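Local atomic coordinates of RagA protein (Porphyromonas gingivalis, PDB entry 6SLN), a protein that probably imports ligands across the outer membrane through a beta-barrel with a plug domain, using TonB-transmitted energy, as other TonB-dependent receptors do. Residues Ala799-Lys804 with Asn896-Asp901; Leu246-Lys251 with Gly884-Asn889. All blocks are in the same frame, centred on the assembly; numbering follows the deposited sequence.

Interaction 1: Ala799-Lys804 with Asn896-Asp901; sequences AGIDKK and NAWTED
The backbones of Ala799-Lys804 and Asn896-Asp901 keep apart, Lys-803 CA and Trp-898 CA being 7.6 Å from each other, so a single indole spans the gap. The contact joins two long excursions from the barrel of a TonB-dependent receptor: an Asx turn begun by Asp-802, where strand 792-802 of a small antiparallel sheet gives way to a turn, meets an irregular run that leads toward barrel strand 921-937. Trp-898 swings CG opposite its own backbone N (chi1 -177°), which carries the ring across to the turn. There NE1 donates to Lys-803 O at 2.7 Å. The oxygen lies near the indole plane at the ring edge, but the N-H arrives from well above the carbonyl plane rather than along a lone pair. Tryptophan suits the site because one ring supplies both a polar N-H and a broad apolar surface: Ile-801 CD1 packs obliquely against Trp-898 CD1 at 3.9 Å, while Trp-898 CZ2 lies 3.7 Å from the peptide carbon Lys-804 C. Lys-903 and Lys-909 also touch the Trp-898 side chain. Lys-803 and Lys-804 sit exposed, as suits long charged chains. Aspartate shapes the turn itself, since Asp-802 OD1 accepts from Lys-804 N at 3.1 Å, from above the carboxylate plane.

Interaction 2: Leu246-Lys251 with Gly884-Asn889; sequences LDFQVK and GLMQLN
Gln-249 OE1 is gripped by Tyr-400 OH and, weakly, by Trp-255 NE1, while NE2 of the same amide reaches over to Met-886 O at 2.8 Å. The arrangement docks helix 242-252 onto a type I beta turn, Leu-885 to Leu-888, within the long connection between barrel strands 857-873 and 921-937 of the TonB-dependent receptor fold. The bond is almost straight, 173° at the hydrogen, and each partner lies in the other's plane, the donor meeting a lone pair of the carbonyl. With its far oxygen anchored to the tyrosine, the amide is held against rotation. Glutamine fits here because one buried group must both donate to a turn carbonyl and accept from aromatic neighbours; its CG lies opposite its own carbonyl carbon (chi1 -59°), and the chain beyond is extended, bringing NE2 also to 3.4 Å from Gln-887 CA.

Beside this polar link lies an apolar one. Met-886 bends twice along its flexible chain and crosses Phe-248 at about a right angle, its methyl CE lying 3.5 Å from Phe-248 CE2. The sulfur forms an oblique Met-aromatic contact, SD being 5.4 Å from the centroid of the Phe-248 ring. Met-240 and Leu-910 also touch that phenylalanine. Gln-887 packs on the backbone of another protein's chain, so the turn reaches a subunit interface. Within the turn, Leu-888 N donates to Leu-885 O at 3.0 Å.

From the N terminus, the chain first passes helix 242-252, in the connection between barrel strands 218-230 and 309-322, then builds most of the barrel before strand 792-802, which belongs to a small separate antiparallel sheet. Next comes the connection between strands 857-873 and 921-937, which supplies Gly884-Asn889 and then Asn896-Asp901. Interaction 2 thus closes a loop of 632 intervening residues and interaction 1 one of 91, and the two cross. The same connection meets both the helix and the small sheet, with the interactions' centres 19 Å apart. Leu-910, farther along it, touches Phe-248 of the helix and Ala-897, the neighbour of Trp-898. By family topology, these loops are probably extracellular.

Interaction 1: Ala799-Lys804 with Asn896-Asp901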
loop_
_atom_site.group_PDB
_atom_site.type_symbol
_atom_site.label_atom_id
_atom_site.label_comp_id
_atom_site.label_asym_id
_atom_site.label_seq_id
_atom_site.Cartn_x
_atom_site.Cartn_y
_atom_site.Cartn_z
ATOM N N ALA A 799 -41.025 36.103 12.057
ATOM C CA ALA A 799 -41.666 37.367 12.429
ATOM C C ALA A 799 -41.082 37.875 13.745
ATOM O O ALA A 799 -40.202 38.744 13.757
ATOM C CB ALA A 799 -43.189 37.210 12.531
ATOM N N GLY A 800 -41.552 37.331 14.855
ATOM C CA GLY A 800 -40.863 37.535 16.111
ATOM C C GLY A 800 -41.410 36.619 17.179
ATOM O O GLY A 800 -41.506 35.407 16.988
ATOM N N ILE A 801 -41.791 37.178 18.312
ATOM C CA ILE A 801 -42.501 36.415 19.322
ATOM C C ILE A 801 -43.810 37.124 19.649
ATOM O O ILE A 801 -43.903 38.353 19.586
ATOM C CB ILE A 801 -41.648 36.189 20.589
ATOM C CG1 ILE A 801 -41.518 37.466 21.415
ATOM C CG2 ILE A 801 -40.273 35.667 20.213
ATOM C CD1 ILE A 801 -41.165 37.196 22.889
ATOM N N ASP A 802 -44.834 36.331 19.926
ATOM C CA ASP A 802 -46.047 36.822 20.547
ATOM C C ASP A 802 -45.747 37.089 22.020
ATOM O O ASP A 802 -45.419 36.163 22.774
ATOM C CB ASP A 802 -47.145 35.781 20.355
ATOM C CG ASP A 802 -48.396 36.099 21.114
ATOM O OD1 ASP A 802 -48.547 37.238 21.613
ATOM O OD2 ASP A 802 -49.229 35.181 21.206
ATOM N N LYS A 803 -45.842 38.355 22.434
ATOM C CA LYS A 803 -45.406 38.752 23.773
ATOM C C LYS A 803 -46.422 38.430 24.864
ATOM O O LYS A 803 -46.132 38.660 26.045
ATOM C CB LYS A 803 -45.070 40.243 23.789
ATOM C CG LYS A 803 -44.129 40.639 22.661
ATOM C CD LYS A 803 -43.013 41.516 23.183
ATOM C CE LYS A 803 -42.525 42.490 22.127
ATOM N NZ LYS A 803 -42.769 43.896 22.558
ATOM N N LYS A 804 -47.588 37.891 24.495
ATOM C CA LYS A 804 -48.565 37.363 25.436
ATOM C C LYS A 804 -48.365 35.879 25.733
ATOM O O LYS A 804 -48.982 35.363 26.681
ATOM C CB LYS A 804 -49.980 37.604 24.893
ATOM C CG LYS A 804 -50.152 38.975 24.238
ATOM C CD LYS A 804 -51.293 38.998 23.243
ATOM C CE LYS A 804 -52.648 39.099 23.922
ATOM N NZ LYS A 804 -53.749 39.196 22.914
ATOM N N ASN A 896 -32.490 37.075 28.825
ATOM C CA ASN A 896 -33.693 37.894 28.748
ATOM C C ASN A 896 -34.852 37.178 28.044
ATOM O O ASN A 896 -35.717 37.832 27.454
ATOM C CB ASN A 896 -33.379 39.220 28.056
ATOM C CG ASN A 896 -34.209 40.363 28.606
ATOM O OD1 ASN A 896 -34.926 40.202 29.596
ATOM N ND2 ASN A 896 -34.122 41.524 27.967
ATOM N N ALA A 897 -34.885 35.845 28.099
ATOM C CA ALA A 897 -35.983 35.085 27.515
ATOM C C ALA A 897 -37.313 35.469 28.149
ATOM O O ALA A 897 -37.375 35.885 29.314
ATOM C CB ALA A 897 -35.755 33.586 27.697
ATOM N N TRP A 898 -38.385 35.294 27.368
ATOM C CA TRP A 898 -39.727 35.688 27.786
ATOM C C TRP A 898 -40.206 34.818 28.935
ATOM O O TRP A 898 -40.133 33.590 28.876
ATOM C CB TRP A 898 -40.695 35.579 26.610
ATOM C CG TRP A 898 -42.125 36.022 26.864
ATOM C CD1 TRP A 898 -42.702 37.183 26.441
ATOM C CD2 TRP A 898 -43.164 35.284 27.534
ATOM N NE1 TRP A 898 -44.022 37.226 26.818
ATOM C CE2 TRP A 898 -44.329 36.076 27.494
ATOM C CE3 TRP A 898 -43.218 34.040 28.166
ATOM C CZ2 TRP A 898 -45.530 35.672 28.074
ATOM C CZ3 TRP A 898 -44.407 33.645 28.749
ATOM C CH2 TRP A 898 -45.549 34.457 28.694
ATOM N N THR A 899 -40.673 35.465 29.995
ATOM C CA THR A 899 -41.338 34.808 31.105
ATOM C C THR A 899 -42.605 35.590 31.391
ATOM O O THR A 899 -42.843 36.654 30.819
ATOM C CB THR A 899 -40.439 34.717 32.358
ATOM O OG1 THR A 899 -40.590 35.885 33.180
ATOM C CG2 THR A 899 -38.957 34.541 31.973
ATOM N N GLU A 900 -43.439 35.053 32.274
ATOM C CA GLU A 900 -44.586 35.833 32.714
ATOM C C GLU A 900 -44.140 37.110 33.403
ATOM O O GLU A 900 -44.800 38.149 33.279
ATOM C CB GLU A 900 -45.466 35.004 33.642
ATOM C CG GLU A 900 -46.946 35.273 33.447
ATOM C CD GLU A 900 -47.327 35.309 31.979
ATOM O OE1 GLU A 900 -47.321 34.234 31.337
ATOM O OE2 GLU A 900 -47.625 36.410 31.469
ATOM N N ASP A 901 -43.017 37.060 34.109
ATOM C CA ASP A 901 -42.504 38.225 34.812
ATOM C C ASP A 901 -41.591 39.077 33.943
ATOM O O ASP A 901 -41.096 40.108 34.410
ATOM C CB ASP A 901 -41.758 37.791 36.077
ATOM C CG ASP A 901 -42.491 36.705 36.848
ATOM O OD1 ASP A 901 -43.619 36.958 37.329
ATOM O OD2 ASP A 901 -41.938 35.593 36.967
#

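Interaction 2: Leu246-Lys251 with Gly884-Asn889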
loop_
_atom_site.group_PDB
_atom_site.type_symbol
_atom_site.label_atom_id
_atom_site.label_comp_id
_atom_site.label_asym_id
_atom_site.label_seq_id
_atom_site.Cartn_x
_atom_site.Cartn_y
_atom_site.Cartn_z
ATOM N N LEU A 246 -24.122 28.736 33.979
ATOM C CA LEU A 246 -24.545 27.840 35.051
ATOM C C LEU A 246 -25.867 28.290 35.664
ATOM O O LEU A 246 -26.757 27.470 35.913
ATOM C CB LEU A 246 -23.465 27.736 36.122
ATOM C CG LEU A 246 -23.852 26.961 37.389
ATOM C CD1 LEU A 246 -24.327 25.570 37.030
ATOM C CD2 LEU A 246 -22.671 26.875 38.352
ATOM N N ASP A 247 -26.029 29.585 35.900
ATOM C CA ASP A 247 -27.311 30.049 36.418
ATOM C C ASP A 247 -28.420 29.772 35.424
ATOM O O ASP A 247 -29.515 29.337 35.803
ATOM C CB ASP A 247 -27.253 31.539 36.739
ATOM C CG ASP A 247 -28.357 31.965 37.671
ATOM O OD1 ASP A 247 -28.547 31.289 38.713
ATOM O OD2 ASP A 247 -29.033 32.971 37.354
ATOM N N PHE A 248 -28.144 30.011 34.143
ATOM C CA PHE A 248 -29.129 29.792 33.087
ATOM C C PHE A 248 -29.610 28.343 33.078
ATOM O O PHE A 248 -30.810 28.077 33.164
ATOM C CB PHE A 248 -28.499 30.198 31.754
ATOM C CG PHE A 248 -29.337 29.920 30.552
ATOM C CD1 PHE A 248 -30.553 30.555 30.367
ATOM C CD2 PHE A 248 -28.884 29.054 29.576
ATOM C CE1 PHE A 248 -31.309 30.310 29.243
ATOM C CE2 PHE A 248 -29.638 28.808 28.445
ATOM C CZ PHE A 248 -30.849 29.434 28.282
ATOM N N GLN A 249 -28.681 27.392 33.045
ATOM C CA GLN A 249 -29.058 25.985 33.002
ATOM C C GLN A 249 -29.837 25.568 34.240
ATOM O O GLN A 249 -30.778 24.778 34.148
ATOM C CB GLN A 249 -27.811 25.116 32.851
ATOM C CG GLN A 249 -26.981 25.400 31.606
ATOM C CD GLN A 249 -25.634 24.715 31.667
ATOM O OE1 GLN A 249 -24.884 24.883 32.642
ATOM N NE2 GLN A 249 -25.327 23.907 30.650
ATOM N N VAL A 250 -29.455 26.073 35.413
ATOM C CA VAL A 250 -30.153 25.655 36.624
ATOM C C VAL A 250 -31.564 26.201 36.627
ATOM O O VAL A 250 -32.505 25.519 37.045
ATOM C CB VAL A 250 -29.385 26.084 37.887
ATOM C CG1 VAL A 250 -30.111 25.589 39.127
ATOM C CG2 VAL A 250 -27.995 25.517 37.865
ATOM N N LYS A 251 -31.737 27.437 36.160
ATOM C CA LYS A 251 -33.074 28.020 36.110
ATOM C C LYS A 251 -33.920 27.396 35.007
ATOM O O LYS A 251 -35.141 27.295 35.145
ATOM C CB LYS A 251 -32.984 29.531 35.915
ATOM C CG LYS A 251 -32.739 30.288 37.173
ATOM C CD LYS A 251 -32.474 31.750 36.885
ATOM C CE LYS A 251 -32.080 32.489 38.150
ATOM N NZ LYS A 251 -31.836 33.925 37.854
ATOM N N GLY A 884 -32.948 23.449 23.454
ATOM C CA GLY A 884 -32.171 22.234 23.318
ATOM C C GLY A 884 -30.708 22.604 23.259
ATOM O O GLY A 884 -30.351 23.783 23.182
ATOM N N LEU A 885 -29.862 21.570 23.273
ATOM C CA LEU A 885 -28.414 21.735 23.376
ATOM C C LEU A 885 -28.044 22.534 24.625
ATOM O O LEU A 885 -27.132 23.363 24.628
ATOM C CB LEU A 885 -27.860 22.378 22.114
ATOM C CG LEU A 885 -27.995 21.376 20.983
ATOM C CD1 LEU A 885 -28.472 22.073 19.723
ATOM C CD2 LEU A 885 -26.675 20.677 20.785
ATOM N N MET A 886 -28.766 22.282 25.706
ATOM C CA MET A 886 -28.689 23.177 26.843
ATOM C C MET A 886 -27.425 22.967 27.670
ATOM O O MET A 886 -27.239 23.655 28.681
ATOM C CB MET A 886 -29.946 23.016 27.692
ATOM C CG MET A 886 -31.221 23.400 26.941
ATOM S SD MET A 886 -31.341 25.168 26.631
ATOM C CE MET A 886 -31.467 25.809 28.307
ATOM N N GLN A 887 -26.547 22.050 27.255
ATOM C CA GLN A 887 -25.226 21.904 27.849
ATOM C C GLN A 887 -24.194 22.798 27.186
ATOM O O GLN A 887 -23.056 22.864 27.657
ATOM C CB GLN A 887 -24.763 20.453 27.774
ATOM C CG GLN A 887 -24.337 20.025 26.375
ATOM C CD GLN A 887 -25.422 19.251 25.657
ATOM O OE1 GLN A 887 -26.598 19.657 25.630
ATOM N NE2 GLN A 887 -25.039 18.117 25.079
ATOM N N LEU A 888 -24.555 23.489 26.116
ATOM C CA LEU A 888 -23.615 24.340 25.412
ATOM C C LEU A 888 -23.732 25.773 25.894
ATOM O O LEU A 888 -24.824 26.251 26.220
ATOM C CB LEU A 888 -23.847 24.304 23.903
ATOM C CG LEU A 888 -24.005 22.922 23.300
ATOM C CD1 LEU A 888 -24.267 23.047 21.808
ATOM C CD2 LEU A 888 -22.754 22.136 23.579
ATOM N N ASN A 889 -22.590 26.458 25.908
ATOM C CA ASN A 889 -22.593 27.883 26.194
ATOM C C ASN A 889 -23.426 28.594 25.139
ATOM O O ASN A 889 -23.400 28.222 23.962
ATOM C CB ASN A 889 -21.167 28.432 26.210
ATOM C CG ASN A 889 -21.073 29.808 26.839
ATOM O OD1 ASN A 889 -21.732 30.088 27.850
ATOM N ND2 ASN A 889 -20.246 30.677 26.251
#